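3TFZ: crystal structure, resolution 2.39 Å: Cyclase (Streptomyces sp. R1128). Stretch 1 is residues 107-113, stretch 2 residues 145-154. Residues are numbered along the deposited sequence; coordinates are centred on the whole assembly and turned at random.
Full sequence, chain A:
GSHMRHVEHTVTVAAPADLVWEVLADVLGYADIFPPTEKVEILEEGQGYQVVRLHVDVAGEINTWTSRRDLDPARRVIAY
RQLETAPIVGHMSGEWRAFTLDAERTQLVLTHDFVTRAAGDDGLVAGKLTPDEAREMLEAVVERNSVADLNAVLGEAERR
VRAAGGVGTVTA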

# COMPACT_ATOMS: atom_id res chain seq x y z
N GLN A 107 7.94 -4.45 -5.76
CA GLN A 107 6.83 -3.98 -4.93
C GLN A 107 7.11 -4.41 -3.46
O GLN A 107 7.33 -5.60 -3.18
CB GLN A 107 5.53 -4.64 -5.42
CG GLN A 107 4.20 -4.02 -4.88
CD GLN A 107 3.92 -2.71 -5.52
OE1 GLN A 107 3.81 -2.58 -6.74
NE2 GLN A 107 3.81 -1.69 -4.69
N LEU A 108 7.06 -3.45 -2.54
CA LEU A 108 7.37 -3.70 -1.13
C LEU A 108 6.07 -3.54 -0.27
O LEU A 108 5.43 -2.50 -0.26
CB LEU A 108 8.54 -2.78 -0.61
CG LEU A 108 8.93 -3.07 0.86
CD1 LEU A 108 9.50 -4.55 1.09
CD2 LEU A 108 9.98 -2.10 1.34
N VAL A 109 5.73 -4.59 0.46
CA VAL A 109 4.59 -4.63 1.31
C VAL A 109 4.91 -4.95 2.80
O VAL A 109 5.70 -5.83 3.12
CB VAL A 109 3.54 -5.65 0.77
CG1 VAL A 109 2.23 -5.65 1.66
CG2 VAL A 109 3.19 -5.30 -0.68
N LEU A 110 4.20 -4.22 3.67
CA LEU A 110 4.28 -4.36 5.12
C LEU A 110 2.78 -4.43 5.64
O LEU A 110 2.02 -3.53 5.35
CB LEU A 110 5.04 -3.19 5.75
CG LEU A 110 5.12 -3.22 7.27
CD1 LEU A 110 5.71 -4.51 7.77
CD2 LEU A 110 5.96 -2.05 7.77
N THR A 111 2.44 -5.54 6.35
CA THR A 111 1.14 -5.78 6.99
C THR A 111 1.31 -5.71 8.50
O THR A 111 2.42 -5.84 9.07
CB THR A 111 0.40 -7.12 6.61
OG1 THR A 111 1.05 -8.18 7.22
CG2 THR A 111 0.38 -7.44 5.09
N HIS A 112 0.17 -5.40 9.14
CA HIS A 112 0.09 -5.37 10.61
C HIS A 112 -1.17 -5.99 11.05
O HIS A 112 -2.20 -5.56 10.58
CB HIS A 112 0.10 -3.95 11.17
CG HIS A 112 1.42 -3.28 11.04
ND1 HIS A 112 1.80 -2.59 9.91
CD2 HIS A 112 2.44 -3.13 11.92
CE1 HIS A 112 3.01 -2.09 10.07
NE2 HIS A 112 3.41 -2.36 11.30
N ASP A 113 -1.09 -6.93 12.00
CA ASP A 113 -2.26 -7.53 12.66
C ASP A 113 -2.06 -7.14 14.12
O ASP A 113 -1.01 -7.48 14.72
CB ASP A 113 -2.32 -9.07 12.47
CG ASP A 113 -2.57 -9.46 10.95
OD1 ASP A 113 -3.68 -9.06 10.47
OD2 ASP A 113 -1.67 -10.03 10.24
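Stretch 2 145-154: NSVADLNAVL

A helix packs nearly antiparallel on one face of a β-strand through a small apolar contact, with a single water bridging the two at the His112 end. Residues 145-154 are helical, with backbone hydrogen bonds running from Asp149 N to Asn145 O (2.9 Å) through Leu154 N to Leu150 O (3.2 Å). The helix runs at 151° to strand 107-113, the axes approach to 9.3 Å, and together the stretches bury 331 Å². Strand alternation turns Leu108, Leu110 and His112 toward the helix, while Val109 and Thr111 point away. Leu150 is central: its CA-to-CB bond leaves sideways, but the m,t rotamer brings its end nearer the strand, where CD2 lies 3.8 Å from Leu108 CG and 3.9 Å from Leu110 CB. One helical turn on, Val153 CG1 meets Leu108 CD2 at 3.6 Å. In the other direction, Leu110 CD2 rests 4.1 Å from Asp149 CB and 4.1 Å from Ser146 O; Leu110 and Ser146 also mark the backbone register, their CA atoms 7.1 Å apart. Ser146 CB lies obliquely to the His112 ring, 3.7 Å from CE1. No direct hydrogen bond joins the stretches. Instead, the water donates to Leu110 O (2.9 Å) and hydrogen-bonds His112 ND1 (2.6 Å) and Ser146 OG (3.1 Å), linking polar groups beside the leucine packing.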

# COMPACT_ATOMS: atom_id res chain seq x y z
N ASN A 145 4.34 4.67 11.55
CA ASN A 145 5.59 3.99 11.56
C ASN A 145 5.70 3.02 10.42
O ASN A 145 6.74 2.70 9.97
CB ASN A 145 5.60 3.26 12.87
CG ASN A 145 6.27 4.05 13.88
OD1 ASN A 145 7.50 3.95 14.04
ND2 ASN A 145 5.51 4.92 14.53
N SER A 146 4.57 2.52 10.01
CA SER A 146 4.44 1.70 8.87
C SER A 146 4.98 2.45 7.60
O SER A 146 5.85 1.95 6.87
CB SER A 146 2.95 1.32 8.76
OG SER A 146 2.70 0.71 7.53
N VAL A 147 4.44 3.66 7.37
CA VAL A 147 4.90 4.62 6.34
C VAL A 147 6.44 4.93 6.46
O VAL A 147 7.10 4.83 5.48
CB VAL A 147 3.97 5.90 6.31
CG1 VAL A 147 4.53 6.96 5.36
CG2 VAL A 147 2.54 5.47 5.84
N ALA A 148 6.96 5.20 7.66
CA ALA A 148 8.33 5.53 7.93
C ALA A 148 9.25 4.34 7.66
O ALA A 148 10.30 4.52 7.03
CB ALA A 148 8.51 6.04 9.42
N ASP A 149 8.78 3.14 7.99
CA ASP A 149 9.54 1.90 7.80
C ASP A 149 9.70 1.54 6.33
O ASP A 149 10.78 1.16 5.85
CB ASP A 149 8.84 0.72 8.59
CG ASP A 149 9.13 0.71 10.13
OD1 ASP A 149 9.92 1.58 10.66
OD2 ASP A 149 8.54 -0.19 10.83
N LEU A 150 8.57 1.48 5.63
CA LEU A 150 8.54 1.30 4.16
C LEU A 150 9.50 2.25 3.46
O LEU A 150 10.22 1.78 2.64
CB LEU A 150 7.10 1.47 3.63
CG LEU A 150 6.14 0.27 3.75
CD1 LEU A 150 4.68 0.63 3.42
CD2 LEU A 150 6.55 -0.98 2.88
N ASN A 151 9.41 3.57 3.70
CA ASN A 151 10.30 4.62 3.15
C ASN A 151 11.83 4.46 3.56
O ASN A 151 12.74 4.73 2.77
CB ASN A 151 9.78 6.04 3.48
CG ASN A 151 8.45 6.38 2.72
OD1 ASN A 151 8.16 5.94 1.57
ND2 ASN A 151 7.67 7.24 3.36
N ALA A 152 12.09 4.02 4.78
CA ALA A 152 13.45 3.71 5.29
C ALA A 152 14.03 2.64 4.38
O ALA A 152 15.15 2.79 3.88
CB ALA A 152 13.37 3.20 6.68
N VAL A 153 13.25 1.58 4.12
CA VAL A 153 13.75 0.43 3.39
C VAL A 153 14.02 0.81 1.91
O VAL A 153 15.03 0.42 1.34
CB VAL A 153 12.83 -0.82 3.51
CG1 VAL A 153 13.40 -1.97 2.60
CG2 VAL A 153 12.77 -1.31 4.90
N LEU A 154 13.08 1.55 1.31
CA LEU A 154 13.18 2.03 -0.05
C LEU A 154 14.37 2.95 -0.24
O LEU A 154 15.13 2.71 -1.18
CB LEU A 154 11.85 2.71 -0.42
CG LEU A 154 11.44 3.88 -1.35
CD1 LEU A 154 12.48 4.97 -1.89
CD2 LEU A 154 10.28 3.60 -2.30
O HOH W 1 1.06 -1.87 7.50